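Local coordinates for uncharacterized protein (Acinetobacter baumannii, PDB 4L3U), which is of unknown function and folds as a small all-helical protein of the DUF4844 family, at residues Ala56-Ala61 and Thr103-Phe108; Ala75-Val80 and Asp110-Glu115; Asp30-Ala33 and Leu38-Gly41; Asn83-Ile88 and Asn122-Gly127. All coordinates share one frame; numbering follows the deposited sequence.

Overall arrangement
Five helices build this single-chain protein; three of the four contacts join helices and the fourth closes a loop. That loop, contact 3, comes first along the chain, between helices 14-27 and 45-68. The other three interlock, their segments alternating in sequence: contact 1 joins helix 45-68 to helix 95-112, contact 2 joins helix 74-86 to the end of helix 95-112, and contact 4 joins helix 74-86 to helix 120-134. Contact 1 lies about 4 Å from the chain centre and touches each of the others. Contacts 2 and 3 lie on opposite sides of that centre, about 24 Å apart between centres, so the set spans much of the compact helical fold.

Contact 1: residues Ala56-Ala61 and Thr103-Phe108; sequences ADTAQA and TTFESF
Phe108 reaches Thr58 and Ala59 because its CG stands opposite the carbonyl carbon (chi1 -82°), which sends the ring across the gap, while in Thr58 a chi1 of -57° sets OG1 beside the backbone N and leaves the methyl CG2 opposite that N. The methyl touches both phenylalanine rings, and the hydroxyl faces Phe105. Thr58 CG2 lies 3.8 Å from CE2 of Phe108, and Thr58 OG1 lies 3.7 Å from CZ of Phe105, whose ring approaches from the opposite direction. The far end of the Phe108 ring continues onto the next residue, with CZ 3.9 Å from the CB of Ala59 and 3.7 Å from its backbone N. Alanine suits this place, since its single methyl lets the ring come right up to the helix backbone. The two aromatic rings also support each other: CE2 of Phe108 sits 4.1 Å above the plane of Phe105, over its centre.

The two helical segments run nearly parallel, at 10°, their axes 11.5 Å apart, and the two long aromatic side chains bridge that distance. Helix 14-27 adds Phe26, which meets Phe108 edge-to-face, and Leu81 of helix 74-86 touches both rings. No hydrogen bond passes between the segments. The buried Thr58 hydroxyl is partly satisfied by a weak bond to Lys54 O in its own helix, and cohesion here rests on apolar and aromatic contact.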
loop_
_atom_site.group_PDB
_atom_site.type_symbol
_atom_site.label_atom_id
_atom_site.label_comp_id
_atom_site.label_asym_id
_atom_site.label_seq_id
_atom_site.Cartn_x
_atom_site.Cartn_y
_atom_site.Cartn_z
ATOM N N ALA A 56 -5.544 4.373 3.124
ATOM C CA ALA A 56 -6.588 5.210 2.565
ATOM C C ALA A 56 -5.974 6.456 1.942
ATOM O O ALA A 56 -6.432 6.920 0.903
ATOM C CB ALA A 56 -7.592 5.587 3.640
ATOM N N ASP A 57 -4.930 6.987 2.572
ATOM C CA ASP A 57 -4.266 8.188 2.073
ATOM C C ASP A 57 -3.647 7.945 0.697
ATOM O O ASP A 57 -3.758 8.783 -0.194
ATOM C CB ASP A 57 -3.184 8.675 3.045
ATOM C CG ASP A 57 -3.746 9.119 4.386
ATOM O OD1 ASP A 57 -4.933 9.495 4.449
ATOM O OD2 ASP A 57 -2.994 9.100 5.382
ATOM N N THR A 58 -2.993 6.801 0.528
ATOM C CA THR A 58 -2.375 6.456 -0.745
ATOM C C THR A 58 -3.431 6.197 -1.812
ATOM O O THR A 58 -3.264 6.584 -2.965
ATOM C CB THR A 58 -1.485 5.218 -0.607
ATOM O OG1 THR A 58 -0.501 5.451 0.407
ATOM C CG2 THR A 58 -0.788 4.907 -1.923
ATOM N N ALA A 59 -4.512 5.535 -1.422
ATOM C CA ALA A 59 -5.639 5.313 -2.316
ATOM C C ALA A 59 -6.195 6.647 -2.810
ATOM O O ALA A 59 -6.507 6.801 -3.989
ATOM C CB ALA A 59 -6.723 4.523 -1.604
ATOM N N GLN A 60 -6.309 7.614 -1.905
ATOM C CA GLN A 60 -6.872 8.911 -2.251
ATOM C C GLN A 60 -5.923 9.708 -3.136
ATOM O O GLN A 60 -6.354 10.536 -3.935
ATOM C CB GLN A 60 -7.202 9.707 -0.990
ATOM C CG GLN A 60 -7.965 10.981 -1.270
ATOM C CD GLN A 60 -9.253 10.726 -2.032
ATOM O OE1 GLN A 60 -10.023 9.825 -1.689
ATOM N NE2 GLN A 60 -9.485 11.509 -3.082
ATOM N N ALA A 61 -4.626 9.458 -2.982
ATOM C CA ALA A 61 -3.617 10.089 -3.824
ATOM C C ALA A 61 -3.744 9.617 -5.274
ATOM O O ALA A 61 -3.679 10.421 -6.207
ATOM C CB ALA A 61 -2.221 9.796 -3.283
ATOM N N THR A 103 1.625 -6.772 1.014
ATOM C CA THR A 103 0.570 -7.454 0.279
ATOM C C THR A 103 -0.532 -6.468 -0.092
ATOM O O THR A 103 -1.057 -6.497 -1.203
ATOM C CB THR A 103 -0.022 -8.609 1.119
ATOM O OG1 THR A 103 0.981 -9.614 1.319
ATOM C CG2 THR A 103 -1.232 -9.238 0.434
ATOM N N THR A 104 -0.878 -5.597 0.850
ATOM C CA THR A 104 -1.911 -4.590 0.634
ATOM C C THR A 104 -1.505 -3.634 -0.488
ATOM O O THR A 104 -2.317 -3.294 -1.345
ATOM C CB THR A 104 -2.200 -3.804 1.938
ATOM O OG1 THR A 104 -2.696 -4.704 2.936
ATOM C CG2 THR A 104 -3.225 -2.697 1.712
ATOM N N PHE A 105 -0.243 -3.216 -0.492
ATOM C CA PHE A 105 0.248 -2.300 -1.518
ATOM C C PHE A 105 0.431 -2.994 -2.863
ATOM O O PHE A 105 0.447 -2.341 -3.904
ATOM C CB PHE A 105 1.562 -1.655 -1.079
ATOM C CG PHE A 105 1.385 -0.332 -0.389
ATOM C CD1 PHE A 105 0.949 -0.273 0.923
ATOM C CD2 PHE A 105 1.647 0.857 -1.053
ATOM C CE1 PHE A 105 0.779 0.945 1.560
ATOM C CE2 PHE A 105 1.480 2.078 -0.420
ATOM C CZ PHE A 105 1.046 2.121 0.886
ATOM N N GLU A 106 0.578 -4.316 -2.840
ATOM C CA GLU A 106 0.691 -5.080 -4.073
ATOM C C GLU A 106 -0.630 -5.010 -4.818
ATOM O O GLU A 106 -0.663 -5.052 -6.045
ATOM C CB GLU A 106 1.061 -6.534 -3.782
ATOM C CG GLU A 106 2.549 -6.767 -3.569
ATOM C CD GLU A 106 2.876 -8.205 -3.190
ATOM O OE1 GLU A 106 1.949 -8.962 -2.827
ATOM O OE2 GLU A 106 4.066 -8.582 -3.257
ATOM N N SER A 107 -1.720 -4.890 -4.067
ATOM C CA SER A 107 -3.046 -4.790 -4.661
ATOM C C SER A 107 -3.159 -3.516 -5.489
ATOM O O SER A 107 -3.815 -3.507 -6.527
ATOM C CB SER A 107 -4.125 -4.820 -3.579
ATOM O OG SER A 107 -4.072 -6.030 -2.840
ATOM N N PHE A 108 -2.510 -2.447 -5.031
ATOM C CA PHE A 108 -2.458 -1.199 -5.791
ATOM C C PHE A 108 -1.842 -1.446 -7.156
ATOM O O PHE A 108 -2.343 -0.952 -8.159
ATOM C CB PHE A 108 -1.629 -0.131 -5.067
ATOM C CG PHE A 108 -2.374 0.615 -3.989
ATOM C CD1 PHE A 108 -3.638 1.133 -4.220
ATOM C CD2 PHE A 108 -1.795 0.813 -2.746
ATOM C CE1 PHE A 108 -4.315 1.823 -3.227
ATOM C CE2 PHE A 108 -2.465 1.498 -1.752
ATOM C CZ PHE A 108 -3.727 2.003 -1.993
#

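Contact 2: residues Ala75-Val80 and Asp110-Glu115; sequences AELLQV and DIVGLE
Leu77 is the first residue along helix 74-86 to meet the other segment, and it does so with both branches of its fork. CD2 lies 3.9 Å from CB of Val112, the two side chains reaching toward each other tip to tip, while CD1 rests 3.4 Å from the Val112 carbonyl O. Leucine suits the place because its forked end can spread over the compact, beta-branched valine at the last turn of helix 95-112. Next in sequence, Leu78 crosses Leu114 at about a right angle. Its CD1 is 4.0 Å from CD2 of Leu114, and the same Leu114 methyl lies 3.9 Å from the Leu78 CA, close against the helix backbone. Leu114 brings CD2 there with CG turned opposite its backbone N (chi1 -165°).

Between Val112 and Leu114 the chain changes course at Gly113, whose positive phi of 70° is readily adopted by glycine. Tyr66 of helix 45-68 touches both Leu77 and Val112, extending the apolar cluster to a third helix. The arrangement is that of an all-helical fold in which Gly113 is the first residue to leave helical geometry and the following leucine packs on a neighbouring helix.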
loop_
_atom_site.group_PDB
_atom_site.type_symbol
_atom_site.label_atom_id
_atom_site.label_comp_id
_atom_site.label_asym_id
_atom_site.label_seq_id
_atom_site.Cartn_x
_atom_site.Cartn_y
_atom_site.Cartn_z
ATOM N N ALA A 75 5.582 5.910 -14.380
ATOM C CA ALA A 75 6.439 6.652 -13.465
ATOM C C ALA A 75 5.606 7.453 -12.469
ATOM O O ALA A 75 5.963 7.558 -11.295
ATOM C CB ALA A 75 7.371 7.565 -14.236
ATOM N N GLU A 76 4.495 8.013 -12.940
ATOM C CA GLU A 76 3.586 8.761 -12.078
ATOM C C GLU A 76 2.960 7.848 -11.045
ATOM O O GLU A 76 2.930 8.165 -9.859
ATOM C CB GLU A 76 2.481 9.418 -12.904
ATOM C CG GLU A 76 2.945 10.627 -13.693
ATOM C CD GLU A 76 1.953 11.055 -14.757
ATOM O OE1 GLU A 76 0.861 10.462 -14.831
ATOM O OE2 GLU A 76 2.267 11.989 -15.523
ATOM N N LEU A 77 2.459 6.712 -11.503
ATOM C CA LEU A 77 1.845 5.743 -10.612
ATOM C C LEU A 77 2.854 5.221 -9.593
ATOM O O LEU A 77 2.505 4.963 -8.445
ATOM C CB LEU A 77 1.266 4.585 -11.422
ATOM C CG LEU A 77 0.131 4.951 -12.378
ATOM C CD1 LEU A 77 -0.134 3.793 -13.321
ATOM C CD2 LEU A 77 -1.124 5.326 -11.611
ATOM N N LEU A 78 4.109 5.077 -10.010
ATOM C CA LEU A 78 5.138 4.529 -9.134
ATOM C C LEU A 78 5.522 5.505 -8.033
ATOM O O LEU A 78 5.790 5.100 -6.908
ATOM C CB LEU A 78 6.383 4.150 -9.938
ATOM C CG LEU A 78 7.535 3.520 -9.144
ATOM C CD1 LEU A 78 7.113 2.203 -8.510
ATOM C CD2 LEU A 78 8.753 3.322 -10.034
ATOM N N GLN A 79 5.558 6.791 -8.351
ATOM C CA GLN A 79 5.900 7.786 -7.348
ATOM C C GLN A 79 4.836 7.873 -6.261
ATOM O O GLN A 79 5.158 8.022 -5.086
ATOM C CB GLN A 79 6.102 9.158 -7.985
ATOM C CG GLN A 79 6.372 10.246 -6.967
ATOM C CD GLN A 79 6.864 11.529 -7.598
ATOM O OE1 GLN A 79 7.569 11.510 -8.607
ATOM N NE2 GLN A 79 6.495 12.656 -7.006
ATOM N N VAL A 80 3.570 7.790 -6.655
ATOM C CA VAL A 80 2.472 7.803 -5.695
ATOM C C VAL A 80 2.583 6.590 -4.777
ATOM O O VAL A 80 2.347 6.682 -3.573
ATOM C CB VAL A 80 1.103 7.796 -6.406
ATOM C CG1 VAL A 80 -0.037 7.634 -5.402
ATOM C CG2 VAL A 80 0.924 9.070 -7.215
ATOM N N ASP A 110 -1.844 -4.066 -8.945
ATOM C CA ASP A 110 -2.826 -4.738 -9.781
ATOM C C ASP A 110 -3.891 -3.754 -10.253
ATOM O O ASP A 110 -4.267 -3.756 -11.423
ATOM C CB ASP A 110 -3.473 -5.894 -9.015
ATOM C CG ASP A 110 -2.504 -7.031 -8.751
ATOM O OD1 ASP A 110 -1.723 -7.370 -9.663
ATOM O OD2 ASP A 110 -2.523 -7.581 -7.631
ATOM N N ILE A 111 -4.361 -2.905 -9.343
ATOM C CA ILE A 111 -5.403 -1.931 -9.671
ATOM C C ILE A 111 -4.967 -0.943 -10.759
ATOM O O ILE A 111 -5.660 -0.780 -11.762
ATOM C CB ILE A 111 -5.881 -1.161 -8.407
ATOM C CG1 ILE A 111 -6.587 -2.122 -7.452
ATOM C CG2 ILE A 111 -6.834 -0.014 -8.779
ATOM C CD1 ILE A 111 -6.868 -1.550 -6.085
ATOM N N VAL A 112 -3.826 -0.287 -10.561
ATOM C CA VAL A 112 -3.375 0.766 -11.475
ATOM C C VAL A 112 -2.585 0.223 -12.663
ATOM O O VAL A 112 -2.078 0.988 -13.481
ATOM C CB VAL A 112 -2.504 1.821 -10.751
ATOM C CG1 VAL A 112 -3.249 2.396 -9.555
ATOM C CG2 VAL A 112 -1.163 1.229 -10.323
ATOM N N GLY A 113 -2.458 -1.097 -12.740
ATOM C CA GLY A 113 -1.794 -1.729 -13.864
ATOM C C GLY A 113 -0.299 -1.499 -13.885
ATOM O O GLY A 113 0.303 -1.379 -14.948
ATOM N N LEU A 114 0.298 -1.440 -12.702
ATOM C CA LEU A 114 1.736 -1.280 -12.580
ATOM C C LEU A 114 2.348 -2.646 -12.320
ATOM O O LEU A 114 1.929 -3.355 -11.409
ATOM C CB LEU A 114 2.057 -0.328 -11.432
ATOM C CG LEU A 114 3.479 0.222 -11.383
ATOM C CD1 LEU A 114 3.787 1.062 -12.605
ATOM C CD2 LEU A 114 3.653 1.035 -10.127
ATOM N N GLU A 115 3.333 -3.025 -13.121
ATOM C CA GLU A 115 3.890 -4.368 -13.028
ATOM C C GLU A 115 4.731 -4.589 -11.777
ATOM O O GLU A 115 4.545 -5.571 -11.060
ATOM C CB GLU A 115 4.721 -4.674 -14.264
ATOM C CG GLU A 115 3.887 -4.800 -15.509
ATOM C CD GLU A 115 4.718 -5.147 -16.720
ATOM O OE1 GLU A 115 5.943 -5.349 -16.556
ATOM O OE2 GLU A 115 4.147 -5.220 -17.830
#

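Contact 3: residues Asp30-Ala33 and Leu38-Gly41; sequences DHFA and LYTG
The long loop between helices 14-27 and 45-68 folds back on itself here, and it starts with an Asx turn. Tyr39 and Gly41 on the returning limb meet Phe32 and Ala33 on the outgoing one. The Tyr39 ring presents its edge to the backbone: Ala33 O lies near the ring plane, 3.1 Å from CD2. An aromatic C-H edge, with its slight positive character, suits a carbonyl oxygen. The Tyr39 hydroxyl O is 3.9 Å from CD1 of Phe32, at the edge of that ring, as the two side chains pass at a slant. Tyr39 is extended toward these partners with CG opposite its backbone N (chi1 -173°). Its ring also has the N of Gly41 3.5 Å above one face, over the centre.

Gly41 CA comes to 3.3 Å from Phe32 O. A glycine fits this place, having no CB to press on that oxygen, and its phi of 97° would strain other residues. In the Asx turn, Asp30 OD1 accepts a hydrogen bond from the backbone N of Phe32 at 3.0 Å, with the donor 42° out of the carboxylate plane.

Helix 45-68 supplies Arg48, which forms a salt bridge with Asp30, and Asn52, which bonds to Asp30 OD1. Phe32 touches Arg48, Leu51 and Asn52 of that helix and Val101 of helix 95-112, while Tyr39 touches Asp97 and Gln100, so the loop is laid across two helices.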
loop_
_atom_site.group_PDB
_atom_site.type_symbol
_atom_site.label_atom_id
_atom_site.label_comp_id
_atom_site.label_asym_id
_atom_site.label_seq_id
_atom_site.Cartn_x
_atom_site.Cartn_y
_atom_site.Cartn_z
ATOM N N ASP A 30 -10.932 -2.686 5.581
ATOM C CA ASP A 30 -9.938 -2.967 6.601
ATOM C C ASP A 30 -8.963 -3.946 5.973
ATOM O O ASP A 30 -9.352 -5.046 5.586
ATOM C CB ASP A 30 -10.597 -3.593 7.829
ATOM C CG ASP A 30 -9.632 -3.768 8.991
ATOM O OD1 ASP A 30 -8.408 -3.617 8.798
ATOM O OD2 ASP A 30 -10.102 -4.068 10.107
ATOM N N HIS A 31 -7.702 -3.545 5.864
ATOM C CA HIS A 31 -6.706 -4.361 5.181
ATOM C C HIS A 31 -5.855 -5.199 6.125
ATOM O O HIS A 31 -4.888 -5.830 5.694
ATOM C CB HIS A 31 -5.800 -3.464 4.347
ATOM C CG HIS A 31 -6.535 -2.672 3.318
ATOM N ND1 HIS A 31 -6.981 -1.388 3.546
ATOM C CD2 HIS A 31 -6.923 -2.987 2.060
ATOM C CE1 HIS A 31 -7.600 -0.942 2.469
ATOM N NE2 HIS A 31 -7.580 -1.896 1.553
ATOM N N PHE A 32 -6.225 -5.223 7.400
ATOM C CA PHE A 32 -5.378 -5.828 8.419
ATOM C C PHE A 32 -6.169 -6.683 9.395
ATOM O O PHE A 32 -5.921 -6.677 10.604
ATOM C CB PHE A 32 -4.609 -4.727 9.143
ATOM C CG PHE A 32 -3.787 -3.878 8.218
ATOM C CD1 PHE A 32 -2.514 -4.278 7.849
ATOM C CD2 PHE A 32 -4.300 -2.708 7.682
ATOM C CE1 PHE A 32 -1.758 -3.518 6.984
ATOM C CE2 PHE A 32 -3.548 -1.945 6.818
ATOM C CZ PHE A 32 -2.273 -2.351 6.468
ATOM N N ALA A 33 -7.119 -7.429 8.847
ATOM C CA ALA A 33 -7.895 -8.386 9.616
ATOM C C ALA A 33 -7.301 -9.772 9.436
ATOM O O ALA A 33 -6.482 -9.992 8.544
ATOM C CB ALA A 33 -9.343 -8.367 9.165
ATOM N N LEU A 38 -3.198 -17.985 8.206
ATOM C CA LEU A 38 -2.010 -17.789 9.033
ATOM C C LEU A 38 -1.809 -16.345 9.475
ATOM O O LEU A 38 -0.953 -16.065 10.315
ATOM C CB LEU A 38 -0.766 -18.273 8.287
ATOM C CG LEU A 38 -0.782 -19.744 7.869
ATOM C CD1 LEU A 38 0.448 -20.071 7.052
ATOM C CD2 LEU A 38 -0.870 -20.663 9.082
ATOM N N TYR A 39 -2.590 -15.432 8.910
ATOM C CA TYR A 39 -2.522 -14.036 9.314
ATOM C C TYR A 39 -3.585 -13.712 10.354
ATOM O O TYR A 39 -4.776 -13.873 10.102
ATOM C CB TYR A 39 -2.691 -13.120 8.115
ATOM C CG TYR A 39 -2.463 -11.686 8.486
ATOM C CD1 TYR A 39 -1.248 -11.278 9.017
ATOM C CD2 TYR A 39 -3.462 -10.743 8.331
ATOM C CE1 TYR A 39 -1.032 -9.971 9.374
ATOM C CE2 TYR A 39 -3.253 -9.428 8.679
ATOM C CZ TYR A 39 -2.036 -9.050 9.203
ATOM O OH TYR A 39 -1.822 -7.746 9.554
ATOM N N THR A 40 -3.143 -13.249 11.517
ATOM C CA THR A 40 -4.038 -13.015 12.647
ATOM C C THR A 40 -4.641 -11.609 12.635
ATOM O O THR A 40 -5.704 -11.377 13.217
ATOM C CB THR A 40 -3.302 -13.243 13.985
ATOM O OG1 THR A 40 -2.064 -12.521 13.988
ATOM C CG2 THR A 40 -3.013 -14.720 14.183
ATOM N N GLY A 41 -3.965 -10.677 11.971
ATOM C CA GLY A 41 -4.418 -9.299 11.913
ATOM C C GLY A 41 -3.718 -8.430 12.936
ATOM O O GLY A 41 -3.093 -8.934 13.867
#

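Contact 4: residues Asn83-Ile88 and Asn122-Gly127; sequences NGISQI and NKWVYG
Ile85 and Trp124 bring the two backbones nearest each other, their CA atoms 8.1 Å apart, where helix 74-86 is ending and helix 120-134 runs past it. Trp124 bridges the gap: with CG opposite its backbone N (chi1 -177°), the indole projects from its helix and meets two isoleucines in different ways. Ile85 comes over a face. Its CG1 sits 3.7 Å from the centroid of the five-membered ring of Trp124 and only 7° off the ring normal, a CH-pi contact, and its CD1 lies 4.0 Å above the same indole plane. This isoleucine places CG1 opposite its own backbone N, which carries the ethyl arm out across the indole.

Ile88 works at the rim instead. NE1 of Trp124 donates to Ile88 O at 2.9 Å, with an N-H...O angle of 156°, and the oxygen lies near the indole plane. Beside this bond, CG2 of Ile88 packs 3.7 Å from CZ2 of Trp124. Tryptophan suits the place because one flat group supplies both a broad apolar surface and a single N-H for the main-chain carbonyl of a loop residue just beyond the helix. That bond helps to fix how the indole is rotated, while the ethyl arm of Ile85 supports its face.

Val101 and Arg98 of helix 95-112 and Pro90 and Leu93 of the following loop also touch the indole. The result is helix-helix packing in an all-helical fold, where a tryptophan of the last helix packs against the C-terminal end of helix 74-86.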
loop_
_atom_site.group_PDB
_atom_site.type_symbol
_atom_site.label_atom_id
_atom_site.label_comp_id
_atom_site.label_asym_id
_atom_site.label_seq_id
_atom_site.Cartn_x
_atom_site.Cartn_y
_atom_site.Cartn_z
ATOM N N ASN A 83 5.781 7.158 -2.468
ATOM C CA ASN A 83 5.510 8.168 -1.460
ATOM C C ASN A 83 4.508 7.679 -0.433
ATOM O O ASN A 83 4.592 8.038 0.730
ATOM C CB ASN A 83 5.003 9.448 -2.113
ATOM C CG ASN A 83 6.084 10.169 -2.896
ATOM O OD1 ASN A 83 7.275 10.027 -2.614
ATOM N ND2 ASN A 83 5.673 10.947 -3.889
ATOM N N GLY A 84 3.559 6.860 -0.865
ATOM C CA GLY A 84 2.549 6.337 0.033
ATOM C C GLY A 84 3.153 5.412 1.072
ATOM O O GLY A 84 2.804 5.477 2.250
ATOM N N ILE A 85 4.073 4.556 0.634
ATOM C CA ILE A 85 4.690 3.571 1.518
ATOM C C ILE A 85 5.739 4.200 2.433
ATOM O O ILE A 85 5.922 3.759 3.566
ATOM C CB ILE A 85 5.327 2.400 0.712
ATOM C CG1 ILE A 85 5.705 1.232 1.631
ATOM C CG2 ILE A 85 6.544 2.865 -0.070
ATOM C CD1 ILE A 85 4.520 0.437 2.136
ATOM N N SER A 86 6.424 5.230 1.949
ATOM C CA SER A 86 7.452 5.883 2.750
ATOM C C SER A 86 6.861 6.577 3.982
ATOM O O SER A 86 7.593 6.925 4.902
ATOM C CB SER A 86 8.241 6.881 1.903
ATOM O OG SER A 86 7.392 7.880 1.378
ATOM N N GLN A 87 5.541 6.765 3.999
ATOM C CA GLN A 87 4.858 7.418 5.121
ATOM C C GLN A 87 4.746 6.515 6.339
ATOM O O GLN A 87 4.357 6.957 7.421
ATOM C CB GLN A 87 3.449 7.853 4.718
ATOM C CG GLN A 87 3.411 8.853 3.595
ATOM C CD GLN A 87 4.210 10.096 3.904
ATOM O OE1 GLN A 87 4.053 10.697 4.963
ATOM N NE2 GLN A 87 5.091 10.475 2.989
ATOM N N ILE A 88 5.076 5.243 6.149
ATOM C CA ILE A 88 4.959 4.238 7.197
ATOM C C ILE A 88 6.347 3.774 7.638
ATOM O O ILE A 88 7.090 3.185 6.857
ATOM C CB ILE A 88 4.157 3.019 6.699
ATOM C CG1 ILE A 88 2.819 3.464 6.099
ATOM C CG2 ILE A 88 3.931 2.030 7.835
ATOM C CD1 ILE A 88 2.040 2.349 5.429
ATOM N N ASN A 122 10.174 -4.574 -1.358
ATOM C CA ASN A 122 11.082 -5.471 -0.655
ATOM C C ASN A 122 12.078 -4.708 0.210
ATOM O O ASN A 122 12.407 -5.136 1.317
ATOM C CB ASN A 122 11.838 -6.366 -1.636
ATOM C CG ASN A 122 11.030 -7.577 -2.073
ATOM O OD1 ASN A 122 10.147 -8.049 -1.355
ATOM N ND2 ASN A 122 11.334 -8.087 -3.258
ATOM N N LYS A 123 12.560 -3.577 -0.300
ATOM C CA LYS A 123 13.534 -2.763 0.421
ATOM C C LYS A 123 12.909 -2.231 1.701
ATOM O O LYS A 123 13.575 -2.084 2.722
ATOM C CB LYS A 123 14.021 -1.606 -0.455
ATOM C CG LYS A 123 15.036 -0.706 0.228
ATOM C CD LYS A 123 15.701 0.238 -0.755
ATOM C CE LYS A 123 16.706 1.137 -0.059
ATOM N NZ LYS A 123 17.449 1.997 -1.020
ATOM N N TRP A 124 11.613 -1.954 1.634
ATOM C CA TRP A 124 10.872 -1.454 2.779
ATOM C C TRP A 124 10.726 -2.550 3.836
ATOM O O TRP A 124 10.957 -2.313 5.022
ATOM C CB TRP A 124 9.502 -0.952 2.320
ATOM C CG TRP A 124 8.670 -0.340 3.408
ATOM C CD1 TRP A 124 8.687 0.962 3.824
ATOM C CD2 TRP A 124 7.691 -1.003 4.221
ATOM N NE1 TRP A 124 7.783 1.148 4.840
ATOM C CE2 TRP A 124 7.158 -0.044 5.101
ATOM C CE3 TRP A 124 7.219 -2.322 4.286
ATOM C CZ2 TRP A 124 6.175 -0.356 6.038
ATOM C CZ3 TRP A 124 6.240 -2.629 5.217
ATOM C CH2 TRP A 124 5.729 -1.650 6.081
ATOM N N VAL A 125 10.366 -3.754 3.402
ATOM C CA VAL A 125 10.138 -4.866 4.325
ATOM C C VAL A 125 11.424 -5.361 4.992
ATOM O O VAL A 125 11.457 -5.549 6.207
ATOM C CB VAL A 125 9.448 -6.065 3.623
ATOM C CG1 VAL A 125 9.308 -7.243 4.580
ATOM C CG2 VAL A 125 8.082 -5.671 3.106
ATOM N N TYR A 126 12.474 -5.569 4.199
ATOM C CA TYR A 126 13.695 -6.219 4.686
ATOM C C TYR A 126 14.892 -5.279 4.832
ATOM O O TYR A 126 15.950 -5.691 5.302
ATOM C CB TYR A 126 14.068 -7.374 3.752
ATOM C CG TYR A 126 12.916 -8.316 3.482
ATOM C CD1 TYR A 126 12.561 -9.292 4.402
ATOM C CD2 TYR A 126 12.173 -8.218 2.316
ATOM C CE1 TYR A 126 11.502 -10.149 4.165
ATOM C CE2 TYR A 126 11.115 -9.072 2.069
ATOM C CZ TYR A 126 10.784 -10.035 2.997
ATOM O OH TYR A 126 9.732 -10.884 2.756
ATOM N N GLY A 127 14.733 -4.022 4.433
ATOM C CA GLY A 127 15.828 -3.072 4.493
ATOM C C GLY A 127 16.340 -2.872 5.902
ATOM O O GLY A 127 17.418 -3.348 6.249
#